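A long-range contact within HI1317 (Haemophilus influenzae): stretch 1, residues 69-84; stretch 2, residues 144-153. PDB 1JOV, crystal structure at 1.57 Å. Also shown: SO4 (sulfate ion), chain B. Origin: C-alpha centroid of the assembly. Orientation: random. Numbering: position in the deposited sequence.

Stretch 1 69-84: IRGGVPICYPWFGGVK
Stretch 2 144-153: SAQAALHTYF

Cys76 and Ala148 form the hydrogen-bonded pair between two antiparallel segments of HI1317, residues 69-84 and 144-153: Cys76 N donates to Ala148 O (2.8 Å, 163°), and Ala148 N returns a more bent bond to Cys76 O (3.0 Å, 137°). Arg70 (chi1 t, chi2 p, chi3 p, chi4 -164°) leaves its backbone sideways but curls so that NH1 donates to Tyr152 OH (2.8 Å); its NH2 donates to sulfate O3 (2.6 Å), an ion probably from the crystallisation liquor. The ladder continues beyond the Cys76-Ala148 pair with Tyr152 N to Gly72 O (2.9 Å), His150 N to Pro74 O (3.0 Å, nearly straight at 173°) and Gln146 N to Pro78 O (3.0 Å). Pro74 and Pro78 lack an amide hydrogen, so their backbones serve here only as acceptors. Gln146 (chi1 m, chi2 t, chi3 -68°) brings OE1 to Phe80 N (2.9 Å), extending the pairing past the last backbone bond. Cys76 O also receives a CA-H...O contact from Ala147 CA (3.0 Å).

The register pairs Val73 with Thr151 (CA-CA 4.4 Å), Ile75 with Leu149 (CA-CA 5.2 Å), Cys76 with Ala148 (CA-CA 5.0 Å) and Tyr77 with Ala147 (CA-CA 4.7 Å). Phi/psi are -97/107 at Ile75, -89/121 at Cys76, -159/143 at Ala148 and -100/100 at Leu149.

The contact buries 882 Å², both sides summed. Tyr152 (chi1 m, chi2 71°) points toward stretch 1 and is the residue most covered by the opposing stretch. Gly71 CA lies over one ring face, 3.7 Å from the centroid, while Pro74 CG meets the ring edge at Tyr152 CE1 (3.7 Å). Gly71 has phi/psi 137/177, where a CB would jam against the preceding carbonyl; Gly72, at 70/-141, has the positive phi that glycine accommodates readily.

Four buried residues form the two bridge pairs. On one sheet face, Ile75 (m, m) and Leu149 (m, t) meet at Ile75 CD1 and Leu149 CD2 (3.8 Å); on the other, Cys76 (m) and Ala148 meet CB to CB at 4.0 Å. Beside the first pair, Val73 (t) puts CG1 3.9 Å from Leu149 CB. Cys76 SG lies obliquely 4.9 Å from the ring centroid of His150 (chi1 t). Phe80 (chi1 t, chi2 77°), directed toward stretch 2, places CD1 3.7 Å from Ala148 CB. Tyr77 (chi1 t, chi2 84°) sets CE1 3.7 Å from Ala145 CB, and Pro78, after a cis peptide, packs its CB 3.8 Å from Ala145 CB.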

ATOM      1  N   ILE A  69      10.294   0.084  -3.688  1.00 20.36           N
ATOM      2  CA  ILE A  69       9.991   1.474  -3.507  1.00 20.67           C
ATOM      3  C   ILE A  69       9.419   1.716  -2.125  1.00 22.20           C
ATOM      4  O   ILE A  69       8.529   0.998  -1.668  1.00 20.43           O
ATOM      5  CB  ILE A  69       8.956   1.947  -4.602  1.00 19.63           C
ATOM      6  CG1 ILE A  69       9.595   1.871  -6.010  1.00 21.19           C
ATOM      7  CG2 ILE A  69       8.315   3.341  -4.353  1.00 18.23           C
ATOM      8  CD1 ILE A  69       8.522   1.824  -7.161  1.00 22.16           C
ATOM      9  N   ARG A  70       9.915   2.751  -1.424  1.00 18.91           N
ATOM     10  CA  ARG A  70       9.566   3.079  -0.071  1.00 19.63           C
ATOM     11  C   ARG A  70       8.391   4.016  -0.044  1.00 19.41           C
ATOM     12  O   ARG A  70       8.480   5.271  -0.148  1.00 21.26           O
ATOM     13  CB  ARG A  70      10.790   3.751   0.655  1.00 23.99           C
ATOM     14  CG  ARG A  70      10.486   4.109   2.045  1.00 24.81           C
ATOM     15  CD  ARG A  70      10.216   2.922   3.042  1.00 21.56           C
ATOM     16  NE  ARG A  70      11.415   2.125   3.315  1.00 22.01           N
ATOM     17  CZ  ARG A  70      11.450   0.929   3.852  1.00 26.24           C
ATOM     18  NH1 ARG A  70      10.321   0.384   4.315  1.00 25.60           N
ATOM     19  NH2 ARG A  70      12.625   0.274   4.026  1.00 28.26           N
ATOM     20  N   GLY A  71       7.191   3.453   0.093  1.00 20.92           N
ATOM     21  CA  GLY A  71       5.982   4.284   0.102  1.00 17.78           C
ATOM     22  C   GLY A  71       4.830   3.738  -0.709  1.00 15.62           C
ATOM     23  O   GLY A  71       4.987   2.705  -1.354  1.00 19.64           O
ATOM     24  N   GLY A  72       3.669   4.366  -0.738  1.00 17.74           N
ATOM     25  CA  GLY A  72       2.603   3.805  -1.561  1.00 15.57           C
ATOM     26  C   GLY A  72       2.028   2.495  -1.001  1.00 16.94           C
ATOM     27  O   GLY A  72       1.857   2.356   0.217  1.00 19.89           O
ATOM     28  N   VAL A  73       1.722   1.528  -1.889  1.00 16.08           N
ATOM     29  CA  VAL A  73       1.140   0.285  -1.393  1.00 17.74           C
ATOM     30  C   VAL A  73       1.899  -0.885  -1.945  1.00 14.18           C
ATOM     31  O   VAL A  73       1.565  -1.520  -2.891  1.00 13.93           O
ATOM     32  CB  VAL A  73      -0.361   0.179  -1.853  1.00 17.12           C
ATOM     33  CG1 VAL A  73      -0.956  -1.050  -1.197  1.00 18.71           C
ATOM     34  CG2 VAL A  73      -1.074   1.432  -1.467  1.00 19.53           C
ATOM     35  N   PRO A  74       3.056  -1.197  -1.366  1.00 15.57           N
ATOM     36  CA  PRO A  74       3.863  -2.335  -1.802  1.00 16.56           C
ATOM     37  C   PRO A  74       3.033  -3.611  -1.570  1.00 19.70           C
ATOM     38  O   PRO A  74       2.285  -3.728  -0.575  1.00 17.13           O
ATOM     39  CB  PRO A  74       5.051  -2.423  -0.802  1.00 19.12           C
ATOM     40  CG  PRO A  74       5.057  -1.035  -0.124  1.00 20.63           C
ATOM     41  CD  PRO A  74       3.552  -0.463  -0.173  1.00 15.76           C
ATOM     42  N   ILE A  75       3.199  -4.530  -2.455  1.00 18.31           N
ATOM     43  CA  ILE A  75       2.564  -5.848  -2.379  1.00 15.23           C
ATOM     44  C   ILE A  75       3.542  -6.841  -1.782  1.00 17.44           C
ATOM     45  O   ILE A  75       4.593  -7.062  -2.443  1.00 17.71           O
ATOM     46  CB  ILE A  75       2.184  -6.289  -3.842  1.00 19.27           C
ATOM     47  CG1 ILE A  75       1.266  -5.290  -4.633  1.00 19.19           C
ATOM     48  CG2 ILE A  75       1.584  -7.727  -3.884  1.00 19.80           C
ATOM     49  CD1 ILE A  75      -0.015  -5.144  -3.919  1.00 23.19           C
ATOM     50  N   CYS A  76       3.314  -7.255  -0.538  1.00 17.17           N
ATOM     51  CA  CYS A  76       4.211  -8.277   0.057  1.00 14.99           C
ATOM     52  C   CYS A  76       3.665  -9.650  -0.287  1.00 18.51           C
ATOM     53  O   CYS A  76       2.500  -9.909   0.062  1.00 18.52           O
ATOM     54  CB  CYS A  76       4.227  -8.055   1.566  1.00 18.45           C
ATOM     55  SG  CYS A  76       4.583  -6.333   1.999  1.00 22.27           S
ATOM     56  N   TYR A  77       4.431 -10.475  -0.952  1.00 18.44           N
ATOM     57  CA  TYR A  77       3.958 -11.753  -1.462  1.00 18.17           C
ATOM     58  C   TYR A  77       5.133 -12.484  -2.069  1.00 18.65           C
ATOM     59  O   TYR A  77       5.916 -11.797  -2.737  1.00 18.72           O
ATOM     60  CB  TYR A  77       2.911 -11.443  -2.568  1.00 16.21           C
ATOM     61  CG  TYR A  77       2.472 -12.641  -3.321  1.00 17.63           C
ATOM     62  CD1 TYR A  77       1.443 -13.481  -2.839  1.00 18.25           C
ATOM     63  CD2 TYR A  77       3.026 -12.943  -4.556  1.00 22.57           C
ATOM     64  CE1 TYR A  77       1.014 -14.550  -3.617  1.00 19.97           C
ATOM     65  CE2 TYR A  77       2.636 -13.992  -5.285  1.00 18.22           C
ATOM     66  CZ  TYR A  77       1.583 -14.851  -4.828  1.00 24.50           C
ATOM     67  OH  TYR A  77       1.164 -15.955  -5.577  1.00 26.50           O
ATOM     68  N   PRO A  78       5.246 -13.801  -1.888  1.00 19.09           N
ATOM     69  CA  PRO A  78       4.295 -14.701  -1.184  1.00 17.96           C
ATOM     70  C   PRO A  78       4.632 -15.007   0.266  1.00 19.08           C
ATOM     71  O   PRO A  78       4.107 -15.977   0.832  1.00 20.37           O
ATOM     72  CB  PRO A  78       4.387 -15.986  -2.034  1.00 19.60           C
ATOM     73  CG  PRO A  78       5.937 -16.066  -2.416  1.00 20.13           C
ATOM     74  CD  PRO A  78       6.281 -14.580  -2.594  1.00 21.69           C
ATOM     75  N   TRP A  79       5.542 -14.246   0.843  1.00 22.09           N
ATOM     76  CA  TRP A  79       5.836 -14.359   2.261  1.00 23.22           C
ATOM     77  C   TRP A  79       5.857 -12.935   2.798  1.00 19.53           C
ATOM     78  O   TRP A  79       6.109 -11.993   2.040  1.00 19.91           O
ATOM     79  CB  TRP A  79       7.190 -15.070   2.619  1.00 17.65           C
ATOM     80  CG  TRP A  79       8.487 -14.439   2.147  1.00 22.80           C
ATOM     81  CD1 TRP A  79       9.337 -13.559   2.834  1.00 22.20           C
ATOM     82  CD2 TRP A  79       9.138 -14.761   0.930  1.00 20.39           C
ATOM     83  NE1 TRP A  79      10.440 -13.312   2.051  1.00 25.50           N
ATOM     84  CE2 TRP A  79      10.345 -14.045   0.889  1.00 27.70           C
ATOM     85  CE3 TRP A  79       8.824 -15.612  -0.161  1.00 18.74           C
ATOM     86  CZ2 TRP A  79      11.216 -14.135  -0.200  1.00 22.76           C
ATOM     87  CZ3 TRP A  79       9.671 -15.652  -1.232  1.00 33.47           C
ATOM     88  CH2 TRP A  79      10.862 -14.939  -1.240  1.00 24.51           C
ATOM     89  N   PHE A  80       5.672 -12.816   4.123  1.00 19.46           N
ATOM     90  CA  PHE A  80       5.585 -11.557   4.820  1.00 18.03           C
ATOM     91  C   PHE A  80       6.788 -11.350   5.711  1.00 23.67           C
ATOM     92  O   PHE A  80       7.169 -12.262   6.462  1.00 25.43           O
ATOM     93  CB  PHE A  80       4.316 -11.492   5.689  1.00 24.24           C
ATOM     94  CG  PHE A  80       4.128 -10.170   6.388  1.00 21.08           C
ATOM     95  CD1 PHE A  80       3.664  -9.067   5.678  1.00 22.47           C
ATOM     96  CD2 PHE A  80       4.391  -9.988   7.759  1.00 22.27           C
ATOM     97  CE1 PHE A  80       3.536  -7.792   6.274  1.00 26.54           C
ATOM     98  CE2 PHE A  80       4.214  -8.738   8.364  1.00 29.93           C
ATOM     99  CZ  PHE A  80       3.773  -7.651   7.609  1.00 21.41           C
ATOM    100  N   GLY A  81       7.373 -10.156   5.587  1.00 27.25           N
ATOM    101  CA  GLY A  81       8.489  -9.758   6.450  1.00 27.47           C
ATOM    102  C   GLY A  81       9.759 -10.516   6.196  1.00 29.70           C
ATOM    103  O   GLY A  81       9.988 -11.026   5.111  1.00 24.68           O
ATOM    104  N   GLY A  82      10.596 -10.589   7.231  1.00 29.13           N
ATOM    105  CA  GLY A  82      11.897 -11.208   7.050  1.00 36.38           C
ATOM    106  C   GLY A  82      11.871 -12.696   7.363  1.00 36.66           C
ATOM    107  O   GLY A  82      12.877 -13.247   7.792  1.00 30.88           O
ATOM    108  N   VAL A  83      10.763 -13.404   7.135  1.00 30.46           N
ATOM    109  CA  VAL A  83      10.863 -14.829   7.457  1.00 26.48           C
ATOM    110  C   VAL A  83      11.823 -15.531   6.477  1.00 33.61           C
ATOM    111  O   VAL A  83      12.387 -16.590   6.786  1.00 29.24           O
ATOM    112  CB  VAL A  83       9.508 -15.513   7.498  1.00 39.30           C
ATOM    113  CG1 VAL A  83       8.523 -14.686   8.315  1.00 36.29           C
ATOM    114  CG2 VAL A  83       8.982 -15.761   6.091  1.00 23.57           C
ATOM    115  N   LYS A  84      12.008 -14.923   5.311  1.00 28.06           N
ATOM    116  CA  LYS A  84      12.983 -15.265   4.259  1.00 26.34           C
ATOM    117  C   LYS A  84      13.508 -14.029   3.601  1.00 24.80           C
ATOM    118  O   LYS A  84      12.949 -12.944   3.734  1.00 25.84           O
ATOM    119  CB  LYS A  84      12.398 -16.131   3.157  1.00 30.08           C
ATOM    120  CG  LYS A  84      12.068 -17.516   3.612  1.00 36.15           C
ATOM    121  CD  LYS A  84      11.991 -18.408   2.387  1.00 36.76           C
ATOM    122  CE  LYS A  84      10.890 -17.918   1.451  1.00 35.29           C
ATOM    123  NZ  LYS A  84      10.641 -18.830   0.299  1.00 35.48           N
ATOM    124  N   SER A 144       0.080 -22.303  -0.908  1.00 20.64           N
ATOM    125  CA  SER A 144      -0.524 -21.342  -0.017  1.00 18.42           C
ATOM    126  C   SER A 144       0.457 -20.213   0.178  1.00 18.21           C
ATOM    127  O   SER A 144       1.663 -20.422   0.220  1.00 23.31           O
ATOM    128  CB  SER A 144      -0.912 -21.971   1.318  1.00 25.98           C
ATOM    129  OG  SER A 144      -1.282 -23.329   1.141  1.00 30.91           O
ATOM    130  N   ALA A 145      -0.041 -19.024   0.298  1.00 17.07           N
ATOM    131  CA  ALA A 145       0.809 -17.846   0.421  1.00 18.45           C
ATOM    132  C   ALA A 145       0.362 -16.845   1.461  1.00 21.95           C
ATOM    133  O   ALA A 145      -0.834 -16.769   1.810  1.00 22.62           O
ATOM    134  CB  ALA A 145       0.920 -17.143  -0.913  1.00 25.38           C
ATOM    135  N   GLN A 146       1.300 -16.046   1.926  1.00 19.02           N
ATOM    136  CA  GLN A 146       0.968 -14.865   2.707  1.00 16.60           C
ATOM    137  C   GLN A 146       0.954 -13.670   1.771  1.00 17.94           C
ATOM    138  O   GLN A 146       1.610 -13.680   0.738  1.00 20.46           O
ATOM    139  CB  GLN A 146       2.045 -14.626   3.742  1.00 20.95           C
ATOM    140  CG  GLN A 146       2.286 -15.768   4.739  1.00 16.89           C
ATOM    141  CD  GLN A 146       3.459 -15.416   5.658  1.00 20.24           C
ATOM    142  OE1 GLN A 146       4.625 -15.359   5.186  1.00 23.37           O
ATOM    143  NE2 GLN A 146       3.201 -15.312   6.964  1.00 28.40           N
ATOM    144  N   ALA A 147       0.187 -12.634   2.126  1.00 19.38           N
ATOM    145  CA  ALA A 147       0.250 -11.423   1.332  1.00 16.89           C
ATOM    146  C   ALA A 147      -0.099 -10.266   2.213  1.00 21.26           C
ATOM    147  O   ALA A 147      -0.746 -10.392   3.298  1.00 19.87           O
ATOM    148  CB  ALA A 147      -0.710 -11.529   0.196  1.00 18.80           C
ATOM    149  N   ALA A 148       0.270  -9.075   1.804  1.00 18.81           N
ATOM    150  CA  ALA A 148      -0.075  -7.884   2.555  1.00 17.12           C
ATOM    151  C   ALA A 148       0.000  -6.709   1.616  1.00 19.16           C
ATOM    152  O   ALA A 148       0.869  -6.637   0.751  1.00 20.34           O
ATOM    153  CB  ALA A 148       0.854  -7.668   3.744  1.00 18.38           C
ATOM    154  N   LEU A 149      -0.906  -5.771   1.799  1.00 16.71           N
ATOM    155  CA  LEU A 149      -0.975  -4.502   1.135  1.00 16.02           C
ATOM    156  C   LEU A 149      -0.386  -3.561   2.160  1.00 23.71           C
ATOM    157  O   LEU A 149      -1.070  -3.156   3.091  1.00 17.85           O
ATOM    158  CB  LEU A 149      -2.375  -4.118   0.697  1.00 15.11           C
ATOM    159  CG  LEU A 149      -3.188  -5.275   0.121  1.00 16.45           C
ATOM    160  CD1 LEU A 149      -4.663  -4.888   0.007  1.00 21.69           C
ATOM    161  CD2 LEU A 149      -2.642  -5.697  -1.225  1.00 18.92           C
ATOM    162  N   HIS A 150       0.850  -3.215   2.003  1.00 17.16           N
ATOM    163  CA  HIS A 150       1.580  -2.473   3.024  1.00 21.16           C
ATOM    164  C   HIS A 150       1.457  -0.949   2.915  1.00 22.98           C
ATOM    165  O   HIS A 150       2.434  -0.218   2.706  1.00 20.70           O
ATOM    166  CB  HIS A 150       2.980  -2.974   2.882  1.00 19.20           C
ATOM    167  CG  HIS A 150       3.988  -2.614   3.970  1.00 17.51           C
ATOM    168  ND1 HIS A 150       4.273  -1.335   4.343  1.00 20.89           N
ATOM    169  CD2 HIS A 150       4.771  -3.429   4.721  1.00 26.22           C
ATOM    170  CE1 HIS A 150       5.244  -1.359   5.242  1.00 24.43           C
ATOM    171  NE2 HIS A 150       5.547  -2.607   5.471  1.00 25.08           N
ATOM    172  N   THR A 151       0.228  -0.535   3.057  1.00 16.27           N
ATOM    173  CA  THR A 151      -0.124   0.867   2.734  1.00 18.74           C
ATOM    174  C   THR A 151       0.550   1.922   3.645  1.00 18.79           C
ATOM    175  O   THR A 151       0.440   1.869   4.865  1.00 20.05           O
ATOM    176  CB  THR A 151      -1.666   1.037   2.809  1.00 18.81           C
ATOM    177  OG1 THR A 151      -2.292  -0.050   2.085  1.00 19.60           O
ATOM    178  CG2 THR A 151      -2.141   2.463   2.161  1.00 18.87           C
ATOM    179  N   TYR A 152       1.208   2.853   2.954  1.00 17.59           N
ATOM    180  CA  TYR A 152       1.817   4.011   3.653  1.00 16.53           C
ATOM    181  C   TYR A 152       0.928   5.187   3.466  1.00 18.84           C
ATOM    182  O   TYR A 152       0.772   5.763   2.342  1.00 19.39           O
ATOM    183  CB  TYR A 152       3.236   4.397   3.120  1.00 18.27           C
ATOM    184  CG  TYR A 152       4.328   3.441   3.268  1.00 21.48           C
ATOM    185  CD1 TYR A 152       4.412   2.259   2.518  1.00 22.16           C
ATOM    186  CD2 TYR A 152       5.416   3.777   4.055  1.00 20.97           C
ATOM    187  CE1 TYR A 152       5.522   1.365   2.676  1.00 20.83           C
ATOM    188  CE2 TYR A 152       6.483   2.921   4.213  1.00 20.66           C
ATOM    189  CZ  TYR A 152       6.572   1.746   3.516  1.00 25.04           C
ATOM    190  OH  TYR A 152       7.676   0.930   3.663  1.00 22.60           O
ATOM    191  N   PHE A 153       0.316   5.584   4.603  1.00 18.96           N
ATOM    192  CA  PHE A 153      -0.615   6.731   4.540  1.00 24.09           C
ATOM    193  C   PHE A 153       0.123   8.034   4.869  1.00 20.92           C
ATOM    194  O   PHE A 153       1.076   8.040   5.649  1.00 23.47           O
ATOM    195  CB  PHE A 153      -1.771   6.576   5.506  1.00 25.94           C
ATOM    196  CG  PHE A 153      -2.625   5.440   5.179  1.00 21.92           C
ATOM    197  CD1 PHE A 153      -3.569   5.553   4.189  1.00 25.07           C
ATOM    198  CD2 PHE A 153      -2.452   4.250   5.842  1.00 21.49           C
ATOM    199  CE1 PHE A 153      -4.375   4.415   3.845  1.00 18.85           C
ATOM    200  CE2 PHE A 153      -3.168   3.180   5.529  1.00 20.52           C
ATOM    201  CZ  PHE A 153      -4.206   3.241   4.553  1.00 20.95           C
TER
HETATM  202  S   SO4 B 280      11.926  -3.203   3.891  1.00 53.11           S
HETATM  203  O1  SO4 B 280      10.911  -2.508   3.123  1.00 39.79           O
HETATM  204  O2  SO4 B 280      11.213  -4.079   4.769  1.00 43.29           O
HETATM  205  O3  SO4 B 280      12.780  -2.272   4.663  1.00 45.87           O
HETATM  206  O4  SO4 B 280      12.826  -3.876   2.993  1.00 39.75           O